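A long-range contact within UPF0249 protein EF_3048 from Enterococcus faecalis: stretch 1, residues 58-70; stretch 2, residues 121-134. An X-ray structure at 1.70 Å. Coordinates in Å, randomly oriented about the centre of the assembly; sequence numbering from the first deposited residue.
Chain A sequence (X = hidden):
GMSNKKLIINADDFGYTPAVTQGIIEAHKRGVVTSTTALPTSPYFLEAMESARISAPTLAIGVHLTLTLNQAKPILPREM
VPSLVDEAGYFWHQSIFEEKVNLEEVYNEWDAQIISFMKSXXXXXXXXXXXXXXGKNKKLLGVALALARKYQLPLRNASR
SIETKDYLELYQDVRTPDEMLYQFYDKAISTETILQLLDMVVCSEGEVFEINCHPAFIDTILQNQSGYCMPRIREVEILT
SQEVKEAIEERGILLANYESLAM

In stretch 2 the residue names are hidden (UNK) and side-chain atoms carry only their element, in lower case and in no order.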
ATOM      1  N   THR A  58      -2.644  -7.482  10.796  1.00 20.23           N
ATOM      2  CA  THR A  58      -2.835  -7.721  12.207  1.00 20.26           C
ATOM      3  C   THR A  58      -2.583  -9.182  12.585  1.00 20.03           C
ATOM      4  O   THR A  58      -2.668  -9.555  13.765  1.00 25.58           O
ATOM      5  CB  THR A  58      -4.260  -7.343  12.654  1.00 22.70           C
ATOM      6  OG1 THR A  58      -5.221  -7.992  11.815  1.00 28.79           O
ATOM      7  CG2 THR A  58      -4.495  -5.844  12.485  1.00 24.84           C
ATOM      8  N   LEU A  59      -2.316 -10.036  11.597  1.00 20.81           N
ATOM      9  CA  LEU A  59      -2.273 -11.472  11.916  1.00 17.28           C
ATOM     10  C   LEU A  59      -0.910 -11.900  12.433  1.00 17.74           C
ATOM     11  O   LEU A  59       0.112 -11.629  11.809  1.00 19.63           O
ATOM     12  CB  LEU A  59      -2.680 -12.281  10.690  1.00 19.96           C
ATOM     13  CG  LEU A  59      -2.567 -13.803  10.778  1.00 19.91           C
ATOM     14  CD1 LEU A  59      -3.433 -14.337  11.905  1.00 27.64           C
ATOM     15  CD2 LEU A  59      -2.942 -14.471   9.465  1.00 20.86           C
ATOM     16  N   ALA A  60      -0.914 -12.570  13.593  1.00 19.47           N
ATOM     17  CA  ALA A  60       0.364 -13.045  14.134  1.00 20.87           C
ATOM     18  C   ALA A  60       0.740 -14.365  13.477  1.00 14.65           C
ATOM     19  O   ALA A  60      -0.091 -15.233  13.208  1.00 17.58           O
ATOM     20  CB  ALA A  60       0.291 -13.147  15.647  1.00 21.66           C
ATOM     21  N   ILE A  61       2.034 -14.534  13.176  1.00 18.02           N
ATOM     22  CA  ILE A  61       2.471 -15.690  12.419  1.00 16.54           C
ATOM     23  C   ILE A  61       3.732 -16.358  12.991  1.00 19.30           C
ATOM     24  O   ILE A  61       4.740 -15.680  13.169  1.00 19.42           O
ATOM     25  CB  ILE A  61       2.763 -15.306  10.950  1.00 16.93           C
ATOM     26  CG1 ILE A  61       1.568 -14.604  10.296  1.00 17.00           C
ATOM     27  CG2 ILE A  61       3.216 -16.510  10.150  1.00 20.67           C
ATOM     28  CD1 ILE A  61       1.868 -14.170   8.871  1.00 21.22           C
ATOM     29  N   GLY A  62       3.632 -17.652  13.246  1.00 18.67           N
ATOM     30  CA  GLY A  62       4.723 -18.485  13.729  1.00 20.32           C
ATOM     31  C   GLY A  62       5.138 -19.482  12.664  1.00 24.44           C
ATOM     32  O   GLY A  62       4.579 -19.545  11.556  1.00 21.05           O
ATOM     33  N   VAL A  63       6.143 -20.303  12.995  1.00 19.82           N
ATOM     34  CA  VAL A  63       6.685 -21.244  12.012  1.00 18.57           C
ATOM     35  C   VAL A  63       6.193 -22.663  12.305  1.00 23.25           C
ATOM     36  O   VAL A  63       6.310 -23.173  13.425  1.00 19.57           O
ATOM     37  CB  VAL A  63       8.220 -21.175  11.944  1.00 18.72           C
ATOM     38  CG1 VAL A  63       8.870 -21.416  13.308  1.00 22.47           C
ATOM     39  CG2 VAL A  63       8.787 -22.156  10.927  1.00 18.70           C
ATOM     40  N   HIS A  64       5.616 -23.286  11.281  1.00 19.56           N
ATOM     41  CA  HIS A  64       5.077 -24.624  11.276  1.00 20.00           C
ATOM     42  C   HIS A  64       6.134 -25.618  10.794  1.00 24.94           C
ATOM     43  O   HIS A  64       6.303 -25.877   9.603  1.00 19.34           O
ATOM     44  CB  HIS A  64       3.854 -24.693  10.363  1.00 25.91           C
ATOM     45  CG  HIS A  64       2.785 -25.651  10.780  1.00 23.04           C
ATOM     46  ND1 HIS A  64       2.400 -25.833  12.082  1.00 17.99           N
ATOM     47  CD2 HIS A  64       1.994 -26.480  10.065  1.00 22.12           C
ATOM     48  CE1 HIS A  64       1.436 -26.725  12.168  1.00 22.67           C
ATOM     49  NE2 HIS A  64       1.166 -27.141  10.942  1.00 21.92           N
ATOM     50  N   LEU A  65       6.914 -26.176  11.735  1.00 21.65           N
ATOM     51  CA  LEU A  65       7.936 -27.144  11.332  1.00 23.43           C
ATOM     52  C   LEU A  65       7.302 -28.458  10.891  1.00 14.97           C
ATOM     53  O   LEU A  65       6.211 -28.775  11.359  1.00 20.64           O
ATOM     54  CB  LEU A  65       8.899 -27.410  12.489  1.00 18.62           C
ATOM     55  CG  LEU A  65       9.657 -26.208  13.057  1.00 14.68           C
ATOM     56  CD1 LEU A  65      10.340 -26.684  14.343  1.00 23.91           C
ATOM     57  CD2 LEU A  65      10.657 -25.628  12.086  1.00 18.71           C
ATOM     58  N   THR A  66       7.961 -29.218  10.017  1.00 16.95           N
ATOM     59  CA  THR A  66       7.469 -30.492   9.550  1.00 18.41           C
ATOM     60  C   THR A  66       8.569 -31.507   9.230  1.00 18.43           C
ATOM     61  O   THR A  66       9.706 -31.185   8.875  1.00 23.67           O
ATOM     62  CB  THR A  66       6.587 -30.318   8.278  1.00 19.24           C
ATOM     63  OG1 THR A  66       5.959 -31.564   7.962  1.00 19.48           O
ATOM     64  CG2 THR A  66       7.446 -29.890   7.117  1.00 24.81           C
ATOM     65  N   LEU A  67       8.170 -32.760   9.386  1.00 17.66           N
ATOM     66  CA  LEU A  67       8.915 -33.917   8.961  1.00 19.65           C
ATOM     67  C   LEU A  67       8.066 -34.840   8.089  1.00 21.63           C
ATOM     68  O   LEU A  67       8.549 -35.872   7.643  1.00 21.45           O
ATOM     69  CB  LEU A  67       9.412 -34.730  10.168  1.00 20.88           C
ATOM     70  CG  LEU A  67      10.495 -34.059  11.012  1.00 21.81           C
ATOM     71  CD1 LEU A  67      10.829 -34.897  12.241  1.00 28.68           C
ATOM     72  CD2 LEU A  67      11.753 -33.804  10.200  1.00 24.32           C
ATOM     73  N   THR A  68       6.801 -34.478   7.849  1.00 24.09           N
ATOM     74  CA  THR A  68       5.855 -35.441   7.292  1.00 23.19           C
ATOM     75  C   THR A  68       4.915 -34.819   6.264  1.00 35.11           C
ATOM     76  O   THR A  68       3.897 -35.412   5.915  1.00 28.77           O
ATOM     77  CB  THR A  68       4.985 -36.043   8.426  1.00 22.47           C
ATOM     78  OG1 THR A  68       4.225 -34.981   9.016  1.00 24.75           O
ATOM     79  CG2 THR A  68       5.810 -36.635   9.555  1.00 26.60           C
ATOM     80  N   LEU A  69       5.220 -33.616   5.782  1.00 28.62           N
ATOM     81  CA  LEU A  69       4.303 -32.929   4.869  1.00 27.65           C
ATOM     82  C   LEU A  69       4.195 -33.734   3.570  1.00 27.47           C
ATOM     83  O   LEU A  69       5.168 -33.956   2.852  1.00 24.00           O
ATOM     84  CB  LEU A  69       4.721 -31.504   4.595  1.00 27.52           C
ATOM     85  CG  LEU A  69       3.858 -30.600   3.716  1.00 29.30           C
ATOM     86  CD1 LEU A  69       2.539 -30.253   4.381  1.00 30.52           C
ATOM     87  CD2 LEU A  69       4.598 -29.308   3.383  1.00 27.91           C
ATOM     88  N   ASN A  70       2.967 -34.164   3.308  1.00 28.04           N
ATOM     89  CA  ASN A  70       2.654 -34.916   2.114  1.00 29.48           C
ATOM     90  C   ASN A  70       3.109 -34.138   0.883  1.00 26.38           C
ATOM     91  O   ASN A  70       2.823 -32.960   0.749  1.00 34.77           O
ATOM     92  CB  ASN A  70       1.163 -35.246   2.099  1.00 34.22           C
ATOM     93  CG  ASN A  70       0.735 -36.118   0.946  1.00 39.91           C
ATOM     94  OD1 ASN A  70      -0.176 -35.684   0.241  1.00 44.58           O
ATOM     95  ND2 ASN A  70       1.307 -37.292   0.718  1.00 38.49           N
ATOM     96  N   UNK A 121      11.464 -11.906   5.460  1.00 22.69           N
ATOM     97  CA  UNK A 121      11.821 -10.692   6.154  1.00 25.30           C
ATOM     98  C   UNK A 121      11.274 -10.541   7.555  1.00 24.89           C
ATOM     99  O   UNK A 121      11.454  -9.499   8.202  1.00 30.50           O
ATOM    100  N   UNK A 122      10.623 -11.542   8.083  1.00 24.90           N
ATOM    101  CA  UNK A 122       9.927 -11.548   9.347  1.00 23.99           C
ATOM    102  C   UNK A 122      10.427 -12.705  10.233  1.00 27.59           C
ATOM    103  O   UNK A 122      10.663 -13.799   9.750  1.00 23.12           O
ATOM    104  c   UNK A 122       3.866 -11.211   9.973  1.00 40.32           C
ATOM    105  n   UNK A 122       3.221 -11.042   8.821  1.00 31.30           N
ATOM    106  c   UNK A 122       7.484 -10.555   9.270  1.00 41.04           C
ATOM    107  n   UNK A 122       3.149 -11.370  11.088  1.00 37.37           N
ATOM    108  n   UNK A 122       5.190 -11.218  10.018  1.00 29.33           N
ATOM    109  c   UNK A 122       6.091 -11.049   8.881  1.00 39.88           C
ATOM    110  c   UNK A 122       8.426 -11.735   9.236  1.00 28.51           C
ATOM    111  N   UNK A 123      10.533 -12.379  11.519  1.00 23.87           N
ATOM    112  CA  UNK A 123      10.848 -13.412  12.501  1.00 23.57           C
ATOM    113  C   UNK A 123       9.584 -14.165  12.854  1.00 16.33           C
ATOM    114  O   UNK A 123       8.570 -13.499  13.104  1.00 20.20           O
ATOM    115  c   UNK A 123      15.051 -14.041  16.091  1.00 21.52           C
ATOM    116  c   UNK A 123      11.424 -12.722  13.743  1.00 26.41           C
ATOM    117  n   UNK A 123      13.805 -13.758  16.432  1.00 25.47           N
ATOM    118  n   UNK A 123      15.705 -13.524  15.063  1.00 25.58           N
ATOM    119  n   UNK A 123      15.690 -14.916  16.862  1.00 27.91           N
ATOM    120  c   UNK A 123      12.101 -13.656  14.734  1.00 31.58           C
ATOM    121  c   UNK A 123      12.943 -12.820  15.709  1.00 25.07           C
ATOM    122  N   UNK A 124       9.554 -15.483  12.952  1.00 19.72           N
ATOM    123  CA  UNK A 124       8.327 -16.104  13.463  1.00 18.47           C
ATOM    124  C   UNK A 124       8.098 -15.643  14.896  1.00 20.57           C
ATOM    125  O   UNK A 124       9.060 -15.304  15.595  1.00 25.06           O
ATOM    126  c   UNK A 124       8.646 -17.587  13.413  1.00 21.22           C
ATOM    127  c   UNK A 124      10.121 -17.706  13.300  1.00 23.67           C
ATOM    128  c   UNK A 124      10.627 -16.444  12.669  1.00 25.29           C
ATOM    129  N   UNK A 125       6.868 -15.596  15.399  1.00 20.06           N
ATOM    130  CA  UNK A 125       6.700 -15.226  16.809  1.00 20.51           C
ATOM    131  C   UNK A 125       6.672 -16.471  17.693  1.00 21.35           C
ATOM    132  O   UNK A 125       6.642 -16.390  18.936  1.00 23.29           O
ATOM    133  c   UNK A 125       4.126 -15.070  16.834  1.00 18.71           C
ATOM    134  o   UNK A 125       3.083 -14.473  17.206  1.00 22.26           O
ATOM    135  o   UNK A 125       4.144 -16.228  16.375  1.00 21.92           O
ATOM    136  c   UNK A 125       5.450 -14.358  16.947  1.00 21.14           C
ATOM    137  N   UNK A 126       6.654 -17.655  17.080  1.00 19.53           N
ATOM    138  CA  UNK A 126       6.635 -18.914  17.816  1.00 19.65           C
ATOM    139  C   UNK A 126       6.816 -20.096  16.874  1.00 23.96           C
ATOM    140  O   UNK A 126       6.897 -19.949  15.653  1.00 20.31           O
ATOM    141  c   UNK A 126       4.120 -19.535  17.958  1.00 23.10           C
ATOM    142  c   UNK A 126       2.297 -19.404  16.736  1.00 25.37           C
ATOM    143  n   UNK A 126       2.357 -20.650  17.179  1.00 20.76           N
ATOM    144  c   UNK A 126       3.497 -20.740  17.957  1.00 27.44           C
ATOM    145  n   UNK A 126       3.340 -18.713  17.176  1.00 20.72           N
ATOM    146  c   UNK A 126       5.355 -19.054  18.627  1.00 18.39           C
ATOM    147  N   UNK A 127       6.896 -21.270  17.481  1.00 19.60           N
ATOM    148  CA  UNK A 127       7.142 -22.524  16.804  1.00 19.74           C
ATOM    149  C   UNK A 127       6.091 -23.555  17.176  1.00 19.31           C
ATOM    150  O   UNK A 127       5.675 -23.692  18.326  1.00 21.54           O
ATOM    151  c   UNK A 127       9.705 -22.231  16.775  1.00 21.59           C
ATOM    152  c   UNK A 127       8.535 -23.118  17.170  1.00 19.53           C
ATOM    153  c   UNK A 127      11.033 -22.670  17.348  1.00 26.94           C
ATOM    154  c   UNK A 127       8.698 -24.512  16.594  1.00 18.13           C
ATOM    155  N   UNK A 128       5.656 -24.325  16.193  1.00 22.65           N
ATOM    156  CA  UNK A 128       4.792 -25.477  16.406  1.00 21.38           C
ATOM    157  C   UNK A 128       5.127 -26.475  15.307  1.00 18.08           C
ATOM    158  O   UNK A 128       6.098 -26.219  14.585  1.00 19.95           O
ATOM    159  c   UNK A 128       3.335 -25.083  16.458  1.00 23.89           C
ATOM    160  o   UNK A 128       1.479 -24.491  15.118  1.00 23.85           O
ATOM    161  o   UNK A 128       3.422 -24.643  14.104  1.00 21.87           O
ATOM    162  c   UNK A 128       2.711 -24.716  15.119  1.00 24.10           C
ATOM    163  N   UNK A 129       4.354 -27.548  15.134  1.00 20.27           N
ATOM    164  CA  UNK A 129       4.706 -28.486  14.083  1.00 21.01           C
ATOM    165  C   UNK A 129       3.483 -29.168  13.474  1.00 16.50           C
ATOM    166  O   UNK A 129       2.493 -29.468  14.166  1.00 21.03           O
ATOM    167  o   UNK A 129       4.617 -30.348  15.380  1.00 25.36           O
ATOM    168  c   UNK A 129       5.604 -29.624  14.643  1.00 21.58           C
ATOM    169  N   UNK A 130       3.637 -29.411  12.181  1.00 19.41           N
ATOM    170  CA  UNK A 130       2.705 -30.170  11.366  1.00 23.10           C
ATOM    171  C   UNK A 130       2.578 -31.578  11.924  1.00 21.53           C
ATOM    172  O   UNK A 130       3.617 -32.178  12.230  1.00 23.80           O
ATOM    173  n   UNK A 130       1.298 -32.120   7.439  1.00 30.87           N
ATOM    174  c   UNK A 130       2.450 -31.975   8.184  1.00 31.99           C
ATOM    175  c   UNK A 130       3.216 -30.226   9.934  1.00 23.11           C
ATOM    176  n   UNK A 130       1.056 -30.359   8.643  1.00 34.61           N
ATOM    177  c   UNK A 130       2.298 -30.868   8.948  1.00 29.79           C
ATOM    178  c   UNK A 130       0.471 -31.130   7.735  1.00 35.31           C
ATOM    179  N   UNK A 131       1.360 -32.058  12.077  1.00 23.40           N
ATOM    180  CA  UNK A 131       1.109 -33.383  12.626  1.00 21.08           C
ATOM    181  C   UNK A 131       1.609 -33.511  14.064  1.00 25.75           C
ATOM    182  O   UNK A 131       1.783 -34.644  14.532  1.00 26.45           O
ATOM    183  c   UNK A 131       1.788 -34.445  11.753  1.00 25.48           C
ATOM    184  c   UNK A 131       0.852 -35.284   8.341  1.00 31.15           C
ATOM    185  n   UNK A 131       1.636 -35.357   9.400  1.00 31.19           N
ATOM    186  c   UNK A 131      -0.015 -34.026   9.906  1.00 34.09           C
ATOM    187  n   UNK A 131      -0.172 -34.482   8.613  1.00 31.04           N
ATOM    188  c   UNK A 131       1.119 -34.579  10.408  1.00 29.44           C
ATOM    189  N   UNK A 132       1.839 -32.375  14.717  1.00 23.98           N
ATOM    190  CA  UNK A 132       2.375 -32.353  16.077  1.00 24.57           C
ATOM    191  C   UNK A 132       3.558 -33.300  16.247  1.00 22.71           C
ATOM    192  O   UNK A 132       3.626 -33.997  17.273  1.00 25.50           O
ATOM    193  n   UNK A 132       1.227 -32.884  19.523  1.00 25.90           N
ATOM    194  o   UNK A 132       2.267 -31.112  18.612  1.00 23.44           O
ATOM    195  c   UNK A 132       1.646 -32.164  18.491  1.00 20.25           C
ATOM    196  c   UNK A 132       1.311 -32.716  17.115  1.00 23.07           C
ATOM    197  N   UNK A 133       4.475 -33.339  15.280  1.00 21.59           N
ATOM    198  CA  UNK A 133       5.604 -34.259  15.363  1.00 23.73           C
ATOM    199  C   UNK A 133       6.623 -33.951  16.460  1.00 26.85           C
ATOM    200  O   UNK A 133       7.330 -34.900  16.852  1.00 30.73           O
ATOM    201  c   UNK A 133       5.392 -35.101  13.016  1.00 23.35           C
ATOM    202  c   UNK A 133       6.783 -33.035  13.448  1.00 24.99           C
ATOM    203  c   UNK A 133       6.325 -34.370  13.992  1.00 22.29           C
ATOM    204  N   UNK A 134       6.833 -32.794  17.018  1.00 27.94           N
ATOM    205  CA  UNK A 134       7.567 -32.293  18.151  1.00 23.66           C
ATOM    206  C   UNK A 134       6.972 -32.808  19.460  1.00 26.11           C
ATOM    207  O   UNK A 134       7.604 -32.654  20.507  1.00 29.32           O
ATOM    208  n   UNK A 134       5.419 -29.578  18.269  1.00 24.14           N
ATOM    209  c   UNK A 134       4.737 -28.772  19.056  1.00 25.88           C
ATOM    210  c   UNK A 134       6.640 -29.224  20.017  1.00 23.33           C
ATOM    211  c   UNK A 134       7.634 -30.776  18.201  1.00 22.90           C
ATOM    212  c   UNK A 134       6.628 -29.908  18.836  1.00 21.25           C
ATOM    213  n   UNK A 134       5.457 -28.531  20.140  1.00 21.03           N
TER
HETATM  214  O   HOH W   1       0.393 -10.397   9.142  1.00 24.77           O
HETATM  215  O   HOH W   2       6.080 -13.511  11.970  1.00 27.77           O
HETATM  216  O   HOH W   3       3.970 -12.202  13.783  1.00 28.30           O
HETATM  217  O   HOH W   4      -0.637 -29.037  10.289  1.00 33.60           O
HETATM  218  O   HOH W   5       5.477 -32.910  10.321  1.00 18.97           O
HETATM  219  O   HOH W   6       0.520 -33.155   5.197  1.00 39.38           O

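Position 121 has no side-chain atoms, which makes it Gly121; its positive phi of 77° is one that glycine adopts readily, and nothing of stretch 1 lies near.

Position 122 carries three carbons, a nitrogen, and a carbon bearing two more nitrogens; one terminal nitrogen reaches the carbonyl of Leu59, and the planar end lies against Ile61. This is Arg122. Its NH2 donates to Leu59 O at 3.1 Å, in the guanidinium plane, while Ile61 CD1 lies over one face, 3.4 Å from Arg122 NH1. A long side chain with several donors suits this place, since three waters also link it to stretch 1, one of them through a weak bond to Arg122 NE. Position 123 has the same atoms but points away and does not reach stretch 1: Arg123, whose end is bonded elsewhere in the structure.

At 124 three carbons close a ring onto the backbone nitrogen and pack against Val63, so this is Pro124. Its CB lies 3.8 Å from Val63 CG1, and its nitrogen lies too far from Ile61 O to bond, so a residue without an N-H loses nothing there.

Position 125 has two carbons, the second carrying two oxygens, one of which touches Ala60. It is Asp125: OD2 lies 3.5 Å from Ala60 CB, and the backbone N donates to Ile61 O at 3.1 Å. Position 126 bears one carbon and a five-membered ring of three carbons and two nitrogens, beside Gly62: His126. Its ND1 donates to Asp125 OD1 at 2.7 Å, and the ring fits where an ideal CB on Gly62 would lie 2.4 Å from His126 ND1, a clash.

Four carbons at 127, forked at the first with one arm two carbons long, touch Val63 and Leu65 and identify Ile127. Its CG1 meets Val63 CG1 at 3.7 Å and its CG2 meets Leu65 CD1 at 3.5 Å, so both arms find apolar partners.

Position 128 again shows two carbons and two terminal oxygens, one against the ring of His64. Asp128 OD1 accepts a nearly straight bond from His64 ND1 at 2.6 Å, near the imidazole plane, as a carboxylate can.

At 129 one carbon and one oxygen, on the same face as Val63 and Leu65, give Ser129; its hydroxyl suits a polar partner within its own stretch.

Position 130 has one carbon, then a five-membered ring of three carbons and two nitrogens, with Leu69 over its face: His130. Leu69 CD1 is 4.1 Å from the ring centroid, while both ring nitrogens bond waters; water 4 joins ND1 to His64 NE2. Position 131 has the same atoms, a ring nitrogen near the Thr68 hydroxyl: His131, whose ND1 can donate to Thr68 OG1, weakly, at 2.6 Å.

Two carbons, then an oxygen and a nitrogen, make 132 Asn132, pointing away. Three carbons forked at the first, against Thr68, make 133 Val133, whose CG1 meets Thr68 CG2 at 3.8 Å. Position 134 has one carbon and a five-membered ring of three carbons and two nitrogens, and touches nothing on stretch 1: His134. His134 ND1 and Ser129 OG are hydrogen-bonded at 3.1 Å; either could be the donor.

The contact works as a parallel strand pairing. Val63 N to His126 O (2.8 Å), Asp128 N to Val63 O (3.1 Å), Leu65 N to Asp128 O (3.0 Å) and His130 N to Leu65 O (2.8 Å) form its ladder. Val63, Leu65 and Ile127 pack on one face, and His64 meets Asp128 on the other.

Stretch 2 121-134: GRRPDHIDSHHNVH
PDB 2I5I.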